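Long-range contacts in cytosolic iron-sulfur protein assembly protein 1 (Saccharomyces cerevisiae, PDB 2HES), which is an essential component of the cytosolic iron-sulfur protein assembly machinery, required for the maturation of extramitochondrial iron-sulfur proteins: residues L167-S172 / S203-T208; V177-D182 / C189-N194; R224-M229 / Q237-E242. All blocks are in the same frame, centred on the assembly; numbering follows the deposited sequence.

Contact 1 of 3, residues L167-S172 / S203-T208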
loop_
_atom_site.group_PDB
_atom_site.type_symbol
_atom_site.label_atom_id
_atom_site.label_comp_id
_atom_site.label_asym_id
_atom_site.label_seq_id
_atom_site.Cartn_x
_atom_site.Cartn_y
_atom_site.Cartn_z
ATOM N N LEU A 167 0.211 10.596 10.220
ATOM C CA LEU A 167 -1.153 10.629 9.693
ATOM C C LEU A 167 -1.339 9.335 8.916
ATOM O O LEU A 167 -0.468 8.956 8.090
ATOM C CB LEU A 167 -1.224 11.832 8.736
ATOM C CG LEU A 167 -2.543 12.420 8.278
ATOM C CD1 LEU A 167 -3.283 12.970 9.490
ATOM C CD2 LEU A 167 -2.336 13.534 7.234
ATOM N N LEU A 168 -2.508 8.709 9.100
ATOM C CA LEU A 168 -2.728 7.353 8.595
ATOM C C LEU A 168 -4.004 7.424 7.760
ATOM O O LEU A 168 -4.965 8.097 8.165
ATOM C CB LEU A 168 -2.974 6.405 9.761
ATOM C CG LEU A 168 -3.260 4.969 9.369
ATOM C CD1 LEU A 168 -2.108 4.281 8.690
ATOM C CD2 LEU A 168 -3.687 4.201 10.622
ATOM N N ALA A 169 -3.992 6.768 6.608
ATOM C CA ALA A 169 -5.210 6.650 5.729
ATOM C C ALA A 169 -5.632 5.188 5.597
ATOM O O ALA A 169 -4.812 4.339 5.227
ATOM C CB ALA A 169 -4.901 7.242 4.347
ATOM N N SER A 170 -6.909 4.895 5.855
ATOM C CA SER A 170 -7.434 3.532 5.697
ATOM C C SER A 170 -8.481 3.551 4.618
ATOM O O SER A 170 -9.207 4.543 4.501
ATOM C CB SER A 170 -8.026 3.008 7.002
ATOM O OG SER A 170 -9.031 3.836 7.497
ATOM N N SER A 171 -8.529 2.508 3.817
ATOM C CA SER A 171 -9.458 2.439 2.680
ATOM C C SER A 171 -10.327 1.210 2.855
ATOM O O SER A 171 -9.818 0.160 3.214
ATOM C CB SER A 171 -8.692 2.324 1.365
ATOM O OG SER A 171 -7.852 3.448 1.100
ATOM N N SER A 172 -11.627 1.331 2.580
ATOM C CA SER A 172 -12.543 0.272 3.033
ATOM C C SER A 172 -13.574 -0.129 2.004
ATOM O O SER A 172 -13.877 0.586 1.027
ATOM C CB SER A 172 -13.238 0.772 4.306
ATOM O OG SER A 172 -14.310 -0.053 4.786
ATOM N N SER A 203 -4.959 3.674 -1.090
ATOM C CA SER A 203 -4.702 5.111 -1.253
ATOM C C SER A 203 -3.213 5.380 -1.080
ATOM O O SER A 203 -2.424 4.476 -0.653
ATOM C CB SER A 203 -5.497 5.892 -0.223
ATOM O OG SER A 203 -4.954 5.765 1.074
ATOM N N ASP A 204 -2.781 6.598 -1.406
ATOM C CA ASP A 204 -1.341 6.965 -1.179
ATOM C C ASP A 204 -1.300 8.461 -1.050
ATOM O O ASP A 204 -2.020 9.154 -1.784
ATOM C CB ASP A 204 -0.451 6.518 -2.339
ATOM C CG ASP A 204 1.042 6.420 -1.959
ATOM O OD1 ASP A 204 1.388 6.640 -0.777
ATOM O OD2 ASP A 204 1.851 6.120 -2.859
ATOM N N PHE A 205 -0.462 8.964 -0.141
ATOM C CA PHE A 205 -0.336 10.441 0.024
ATOM C C PHE A 205 0.576 11.111 -1.002
ATOM O O PHE A 205 1.504 10.508 -1.480
ATOM C CB PHE A 205 0.206 10.788 1.405
ATOM C CG PHE A 205 -0.762 10.553 2.512
ATOM C CD1 PHE A 205 -1.636 11.589 2.917
ATOM C CD2 PHE A 205 -0.829 9.316 3.156
ATOM C CE1 PHE A 205 -2.529 11.414 3.938
ATOM C CE2 PHE A 205 -1.766 9.116 4.211
ATOM C CZ PHE A 205 -2.600 10.187 4.597
ATOM N N ASP A 206 0.260 12.376 -1.320
ATOM C CA ASP A 206 1.071 13.219 -2.171
ATOM C C ASP A 206 2.392 13.346 -1.455
ATOM O O ASP A 206 2.413 13.458 -0.213
ATOM C CB ASP A 206 0.403 14.608 -2.267
ATOM C CG ASP A 206 1.075 15.564 -3.307
ATOM O OD1 ASP A 206 2.179 15.269 -3.894
ATOM O OD2 ASP A 206 0.416 16.619 -3.518
ATOM N N LYS A 207 3.487 13.325 -2.210
ATOM C CA LYS A 207 4.823 13.516 -1.597
ATOM C C LYS A 207 5.309 14.962 -1.637
ATOM O O LYS A 207 6.366 15.283 -1.080
ATOM C CB LYS A 207 5.853 12.563 -2.224
ATOM C CG LYS A 207 5.363 11.136 -2.298
ATOM C CD LYS A 207 4.969 10.554 -0.905
ATOM C CE LYS A 207 4.770 9.028 -0.933
ATOM N NZ LYS A 207 3.565 8.595 -1.711
ATOM N N THR A 208 4.518 15.856 -2.232
ATOM C CA THR A 208 4.812 17.303 -2.225
ATOM C C THR A 208 4.887 17.819 -0.808
ATOM O O THR A 208 4.028 17.514 0.016
ATOM C CB THR A 208 3.694 18.100 -3.007
ATOM O OG1 THR A 208 3.538 17.576 -4.326
ATOM C CG2 THR A 208 4.047 19.583 -3.107
HETATM O O HOH W 1 -5.399 3.461 2.494
#
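Phe205 meets Leu167 and Ala169 where two successive blades of this WD40 propeller face each other. The apolar part of the contact gathers round its ring. Ala169 CB approaches Phe205 CE2 to 3.7 Å, while Leu167 CD2 lies 3.9 Å from Phe205 CE1, the two longer side chains crossing at about a right angle.

The polar part is carried by one water. It donates to Ala169 O at 2.9 Å and is also bonded to Ser171 OG (2.8 Å) and Ser203 OG (2.7 Å). Ser203 OG stands between its backbone N and carbonyl carbon (chi1 73°), the rotamer that brings it to this water. Ser171 OG and Ser203 OG are 3.7 Å apart, and the water joins them.

Beyond the strand, Lys207 folds back so that NZ donates to Phe205 O at 2.8 Å, and Asp206 forms an Asx turn with Thr208.

The strand axes run antiparallel 7.7 Å apart, facing each other by side chains rather than pairing as one sheet. Strand 167-172 is hydrogen-bonded to strands 156-161 and 177-183 of its own blade. Leu214 of strand 213-218 packs on Ala169, Ser203 and Phe205; His162, just after strand 156-161, meets the Phe205 ring edge-to-face.

Contact 2 of 3, residues V177-D182 / C189-N194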
loop_
_atom_site.group_PDB
_atom_site.type_symbol
_atom_site.label_atom_id
_atom_site.label_comp_id
_atom_site.label_asym_id
_atom_site.label_seq_id
_atom_site.Cartn_x
_atom_site.Cartn_y
_atom_site.Cartn_z
ATOM N N VAL A 177 -12.492 6.437 2.523
ATOM C CA VAL A 177 -11.156 6.513 3.114
ATOM C C VAL A 177 -11.332 7.287 4.443
ATOM O O VAL A 177 -12.038 8.300 4.482
ATOM C CB VAL A 177 -10.170 7.261 2.194
ATOM C CG1 VAL A 177 -8.827 7.493 2.938
ATOM C CG2 VAL A 177 -9.959 6.499 0.892
ATOM N N ARG A 178 -10.686 6.817 5.522
ATOM C CA ARG A 178 -10.667 7.551 6.777
ATOM C C ARG A 178 -9.244 7.997 7.065
ATOM O O ARG A 178 -8.284 7.275 6.769
ATOM C CB ARG A 178 -11.226 6.737 7.957
ATOM C CG ARG A 178 -12.755 6.712 7.898
ATOM C CD ARG A 178 -13.331 5.987 9.098
ATOM N NE ARG A 178 -14.771 5.964 8.986
ATOM C CZ ARG A 178 -15.627 6.706 9.660
ATOM N NH1 ARG A 178 -15.216 7.582 10.575
ATOM N NH2 ARG A 178 -16.928 6.558 9.380
ATOM N N ILE A 179 -9.139 9.184 7.636
ATOM C CA ILE A 179 -7.833 9.751 8.021
ATOM C C ILE A 179 -7.784 9.719 9.521
ATOM O O ILE A 179 -8.750 10.143 10.192
ATOM C CB ILE A 179 -7.684 11.243 7.486
ATOM C CG1 ILE A 179 -7.917 11.376 5.978
ATOM C CG2 ILE A 179 -6.286 11.820 7.898
ATOM C CD1 ILE A 179 -6.968 10.525 5.145
ATOM N N TRP A 180 -6.647 9.282 10.076
ATOM C CA TRP A 180 -6.519 9.115 11.500
ATOM C C TRP A 180 -5.286 9.871 11.956
ATOM O O TRP A 180 -4.256 9.858 11.257
ATOM C CB TRP A 180 -6.296 7.647 11.820
ATOM C CG TRP A 180 -7.323 6.757 11.205
ATOM C CD1 TRP A 180 -7.239 6.192 9.967
ATOM C CD2 TRP A 180 -8.516 6.227 11.821
ATOM N NE1 TRP A 180 -8.350 5.381 9.746
ATOM C CE2 TRP A 180 -9.138 5.387 10.863
ATOM C CE3 TRP A 180 -9.145 6.413 13.080
ATOM C CZ2 TRP A 180 -10.366 4.714 11.116
ATOM C CZ3 TRP A 180 -10.375 5.776 13.321
ATOM C CH2 TRP A 180 -10.963 4.916 12.325
ATOM N N LYS A 181 -5.396 10.493 13.120
ATOM C CA LYS A 181 -4.325 11.354 13.646
ATOM C C LYS A 181 -4.322 11.187 15.155
ATOM O O LYS A 181 -5.369 10.900 15.703
ATOM C CB LYS A 181 -4.732 12.793 13.356
ATOM C CG LYS A 181 -3.806 13.810 13.905
ATOM C CD LYS A 181 -4.181 15.151 13.319
ATOM C CE LYS A 181 -3.205 16.207 13.835
ATOM N NZ LYS A 181 -3.203 17.444 13.032
ATOM N N ASP A 182 -3.181 11.393 15.827
ATOM C CA ASP A 182 -3.222 11.338 17.292
ATOM C C ASP A 182 -3.032 12.701 17.936
ATOM O O ASP A 182 -2.392 13.597 17.360
ATOM C CB ASP A 182 -2.183 10.376 17.844
ATOM C CG ASP A 182 -0.836 11.023 18.017
ATOM O OD1 ASP A 182 -0.109 11.150 17.013
ATOM O OD2 ASP A 182 -0.516 11.413 19.162
ATOM N N CYS A 189 -10.380 9.331 14.350
ATOM C CA CYS A 189 -10.647 9.613 12.937
ATOM C C CYS A 189 -10.924 11.100 12.804
ATOM O O CYS A 189 -11.785 11.634 13.526
ATOM C CB CYS A 189 -11.865 8.792 12.439
ATOM S SG CYS A 189 -12.226 9.194 10.748
ATOM N N VAL A 190 -10.148 11.786 11.962
ATOM C CA VAL A 190 -10.307 13.236 11.797
ATOM C C VAL A 190 -10.948 13.615 10.459
ATOM O O VAL A 190 -11.313 14.792 10.222
ATOM C CB VAL A 190 -8.974 14.001 12.011
ATOM C CG1 VAL A 190 -8.537 13.797 13.474
ATOM C CG2 VAL A 190 -7.930 13.557 11.030
ATOM N N ALA A 191 -11.142 12.619 9.607
ATOM C CA ALA A 191 -11.936 12.865 8.368
ATOM C C ALA A 191 -12.433 11.596 7.726
ATOM O O ALA A 191 -11.786 10.575 7.782
ATOM C CB ALA A 191 -11.080 13.667 7.377
ATOM N N VAL A 192 -13.600 11.669 7.109
ATOM C CA VAL A 192 -14.147 10.581 6.343
ATOM C C VAL A 192 -14.274 11.168 4.920
ATOM O O VAL A 192 -14.942 12.214 4.722
ATOM C CB VAL A 192 -15.537 10.162 6.846
ATOM C CG1 VAL A 192 -16.034 8.981 6.028
ATOM C CG2 VAL A 192 -15.535 9.876 8.359
ATOM N N LEU A 193 -13.569 10.553 3.984
ATOM C CA LEU A 193 -13.550 10.935 2.575
ATOM C C LEU A 193 -14.643 10.152 1.840
ATOM O O LEU A 193 -14.453 8.981 1.487
ATOM C CB LEU A 193 -12.182 10.662 1.944
ATOM C CG LEU A 193 -10.982 11.418 2.552
ATOM C CD1 LEU A 193 -9.673 11.214 1.870
ATOM C CD2 LEU A 193 -11.269 12.815 2.522
ATOM N N ASN A 194 -15.774 10.834 1.633
ATOM C CA ASN A 194 -16.997 10.275 1.066
ATOM C C ASN A 194 -17.048 10.689 -0.388
ATOM O O ASN A 194 -16.887 11.883 -0.705
ATOM C CB ASN A 194 -18.198 10.902 1.746
ATOM C CG ASN A 194 -18.405 10.415 3.135
ATOM O OD1 ASN A 194 -18.332 9.214 3.396
ATOM N ND2 ASN A 194 -18.710 11.339 4.050
#
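The guanidinium of Arg178 carries Val192 CG2 over one face, 3.2 Å above its plane and offset toward the rim, and has Cys189 SG at its edge. Arg178 NH1 donates a weak hydrogen bond to Cys189 SG at 3.4 Å. The arginine chain, extended from CG to NE, runs beside Val192 and points the same way, and its CB, CG and CD all brush the sulfur. One face of the Trp180 indole is covered by Cys189 CB, which makes a CH-pi contact 3.9 Å from the six-membered ring centroid. With SG anti to its backbone N (chi1 177°), Cys189 holds the sulfur against the arginine, while its CB remains over the tryptophan. An alanine in place of Arg178 would probably leave Cys189 SG without its weak donor and Val192 CG2 without the flat group it lies against.

Behind these groups the two strands pair as an antiparallel hairpin. Leu193 N donates to Val177 O at 2.8 Å, and Ile179 N to Ala191 O at 3.0 Å. Val190 and Ala191 both face Ile179, a classic beta bulge: Ile179 O takes a bond of 2.8 Å from Val190 N and a long, weak one from Ala191 N. The side chains that the two strands put on the other face are aliphatic: Val177 lies alongside Leu193, and Ile179 packs on Ala191.

Trp180 NE1 is bonded to Ser170 OG, which also bonds His152, consistent with part of the Asp-His-Ser/Thr-Trp network of WD40 blades. The buried indole N-H is thus satisfied, whereas the guanidinium and the sulfur meet only weakly.

Contact 3 of 3, residues R224-M229 / Q237-E242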
loop_
_atom_site.group_PDB
_atom_site.type_symbol
_atom_site.label_atom_id
_atom_site.label_comp_id
_atom_site.label_asym_id
_atom_site.label_seq_id
_atom_site.Cartn_x
_atom_site.Cartn_y
_atom_site.Cartn_z
ATOM N N ARG A 224 -9.464 8.993 -7.416
ATOM C CA ARG A 224 -9.778 10.379 -6.920
ATOM C C ARG A 224 -8.542 11.008 -6.310
ATOM O O ARG A 224 -7.708 10.308 -5.711
ATOM C CB ARG A 224 -10.883 10.315 -5.853
ATOM C CG ARG A 224 -12.299 10.015 -6.431
ATOM C CD ARG A 224 -13.449 9.982 -5.379
ATOM N NE ARG A 224 -14.714 9.940 -6.164
ATOM C CZ ARG A 224 -15.707 10.839 -6.102
ATOM N NH1 ARG A 224 -15.651 11.834 -5.246
ATOM N NH2 ARG A 224 -16.775 10.702 -6.897
ATOM N N VAL A 225 -8.436 12.333 -6.394
ATOM C CA VAL A 225 -7.394 13.051 -5.682
ATOM C C VAL A 225 -8.154 13.931 -4.687
ATOM O O VAL A 225 -9.067 14.678 -5.064
ATOM C CB VAL A 225 -6.547 13.871 -6.622
ATOM C CG1 VAL A 225 -5.585 14.753 -5.887
ATOM C CG2 VAL A 225 -5.792 12.956 -7.577
ATOM N N TRP A 226 -7.785 13.782 -3.421
ATOM C CA TRP A 226 -8.439 14.467 -2.335
ATOM C C TRP A 226 -7.458 15.495 -1.805
ATOM O O TRP A 226 -6.253 15.208 -1.689
ATOM C CB TRP A 226 -8.714 13.454 -1.226
ATOM C CG TRP A 226 -9.519 12.266 -1.639
ATOM C CD1 TRP A 226 -9.036 11.045 -2.126
ATOM C CD2 TRP A 226 -10.945 12.118 -1.520
ATOM N NE1 TRP A 226 -10.115 10.188 -2.357
ATOM C CE2 TRP A 226 -11.275 10.813 -1.959
ATOM C CE3 TRP A 226 -11.991 12.968 -1.073
ATOM C CZ2 TRP A 226 -12.614 10.342 -1.997
ATOM C CZ3 TRP A 226 -13.339 12.478 -1.115
ATOM C CH2 TRP A 226 -13.615 11.194 -1.573
ATOM N N LYS A 227 -7.991 16.615 -1.333
ATOM C CA LYS A 227 -7.169 17.712 -0.854
ATOM C C LYS A 227 -7.613 18.165 0.524
ATOM O O LYS A 227 -8.795 18.418 0.746
ATOM C CB LYS A 227 -7.375 18.886 -1.776
ATOM C CG LYS A 227 -6.716 20.209 -1.262
ATOM C CD LYS A 227 -6.952 21.336 -2.327
ATOM C CE LYS A 227 -6.270 21.194 -3.608
ATOM N NZ LYS A 227 -6.969 22.358 -4.360
ATOM N N TYR A 228 -6.655 18.287 1.439
ATOM C CA TYR A 228 -6.932 18.844 2.761
ATOM C C TYR A 228 -7.202 20.366 2.681
ATOM O O TYR A 228 -6.491 21.078 1.979
ATOM C CB TYR A 228 -5.714 18.572 3.627
ATOM C CG TYR A 228 -5.649 19.271 4.942
ATOM C CD1 TYR A 228 -6.486 18.913 5.978
ATOM C CD2 TYR A 228 -4.664 20.242 5.196
ATOM C CE1 TYR A 228 -6.401 19.512 7.225
ATOM C CE2 TYR A 228 -4.548 20.822 6.469
ATOM C CZ TYR A 228 -5.437 20.457 7.460
ATOM O OH TYR A 228 -5.373 21.059 8.701
ATOM N N MET A 229 -8.224 20.823 3.413
ATOM C CA MET A 229 -8.714 22.199 3.315
ATOM C C MET A 229 -8.719 22.865 4.695
ATOM O O MET A 229 -9.381 23.879 4.887
ATOM C CB MET A 229 -10.135 22.213 2.681
ATOM C CG MET A 229 -10.247 21.691 1.242
ATOM S SD MET A 229 -9.440 22.792 0.102
ATOM C CE MET A 229 -10.580 24.183 0.092
ATOM N N GLN A 237 -10.532 17.425 10.377
ATOM C CA GLN A 237 -9.948 17.925 9.123
ATOM C C GLN A 237 -10.995 17.995 8.049
ATOM O O GLN A 237 -11.750 17.035 7.858
ATOM C CB GLN A 237 -8.826 17.006 8.645
ATOM C CG GLN A 237 -7.601 16.983 9.597
ATOM C CD GLN A 237 -6.427 16.181 9.059
ATOM O OE1 GLN A 237 -6.545 15.475 8.056
ATOM N NE2 GLN A 237 -5.260 16.298 9.745
ATOM N N GLU A 238 -11.008 19.106 7.324
ATOM C CA GLU A 238 -11.889 19.272 6.182
ATOM C C GLU A 238 -11.132 18.838 4.949
ATOM O O GLU A 238 -10.029 19.291 4.703
ATOM C CB GLU A 238 -12.337 20.721 6.061
ATOM C CG GLU A 238 -12.951 21.239 7.362
ATOM C CD GLU A 238 -13.764 22.507 7.205
ATOM O OE1 GLU A 238 -13.878 23.042 6.064
ATOM O OE2 GLU A 238 -14.282 22.985 8.241
ATOM N N TRP A 239 -11.739 17.955 4.174
ATOM C CA TRP A 239 -11.097 17.403 2.991
ATOM C C TRP A 239 -12.156 17.370 1.849
ATOM O O TRP A 239 -13.361 17.122 2.130
ATOM C CB TRP A 239 -10.561 16.007 3.416
ATOM C CG TRP A 239 -9.405 15.587 2.751
ATOM C CD1 TRP A 239 -9.354 15.402 1.419
ATOM C CD2 TRP A 239 -8.074 15.226 3.263
ATOM N NE1 TRP A 239 -8.122 14.973 1.049
ATOM C CE2 TRP A 239 -7.315 14.858 2.132
ATOM C CE3 TRP A 239 -7.442 15.204 4.541
ATOM C CZ2 TRP A 239 -5.994 14.452 2.201
ATOM C CZ3 TRP A 239 -6.098 14.784 4.601
ATOM C CH2 TRP A 239 -5.397 14.434 3.417
ATOM N N VAL A 240 -11.753 17.653 0.602
ATOM C CA VAL A 240 -12.685 17.523 -0.565
ATOM C C VAL A 240 -12.001 16.722 -1.656
ATOM O O VAL A 240 -10.800 16.649 -1.661
ATOM C CB VAL A 240 -13.142 18.881 -1.160
ATOM C CG1 VAL A 240 -13.945 19.650 -0.090
ATOM C CG2 VAL A 240 -11.922 19.690 -1.797
ATOM N N CYS A 241 -12.780 16.095 -2.550
ATOM C CA CYS A 241 -12.197 15.446 -3.713
ATOM C C CYS A 241 -11.987 16.558 -4.739
ATOM O O CYS A 241 -12.972 17.222 -5.153
ATOM C CB CYS A 241 -13.174 14.404 -4.269
ATOM S SG CYS A 241 -12.509 13.755 -5.782
ATOM N N GLU A 242 -10.735 16.841 -5.064
ATOM C CA GLU A 242 -10.463 17.923 -6.003
ATOM C C GLU A 242 -10.448 17.522 -7.461
ATOM O O GLU A 242 -10.622 18.360 -8.316
ATOM C CB GLU A 242 -9.139 18.546 -5.648
ATOM C CG GLU A 242 -7.986 17.860 -6.190
ATOM C CD GLU A 242 -6.761 18.775 -6.196
ATOM O OE1 GLU A 242 -6.764 19.899 -6.711
ATOM O OE2 GLU A 242 -5.806 18.366 -5.608
#
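Lys227 and Val240 exchange a pair of backbone hydrogen bonds, Lys227 N to Val240 O at 2.8 Å and Val240 N to Lys227 O at 3.1 Å. To either side of them, Met229 N donates to Glu238 O and Glu242 N to Val225 O, each at 2.7 Å. Between side chains the polar link is slighter: Lys227 NZ and Glu242 OE1 form a weak salt bridge of 3.4 Å, the lysine bending at chi3 (-68°) and the two chains crossing at about a right angle. Through its other oxygen, OE2, Glu242 forms a salt bridge to Arg213, its stronger partner.

The packing lies on the face of Trp226, Tyr228, Trp239 and Cys241. Tyr228 CB makes a CH-pi contact over the Trp239 six-membered ring, 3.9 Å from its centroid, and Tyr228 N lies over the same indole. Cys241 CB covers one face of Trp226 toward the rim, with SG oblique to the ring. Gln237 CG reaches Tyr228 CE1 at 3.7 Å, while the tyrosine OH is bonded to Asp231.

Trp226 NE1 finds its polar partner in Ser216 OG. The weak lysine-glutamate pair is therefore likely to add little to this outer hairpin beside its backbone bonds and aromatic cluster.

In the fold
Chain order makes these contacts a worked example of how a propeller is built blade by blade. Strand 167-172 comes first and leads into 177-183, whose hairpin with 186-193 is closed by contact 2 across a short turn. The chain enters the next blade at strand 200-205, where contact 1 closes a longer loop that contains contact 2. Contact 3 follows in series, closing the outer hairpin of that second blade, and none cross. Strand 237-244, the outermost of the second blade, reaches back to the first: Gln237 N lies 2.8 Å from Val190 O, and Trp239 packs on Leu193. Contacts 2 and 3 each pair strands within one blade; contact 1, with these meetings, joins the blades.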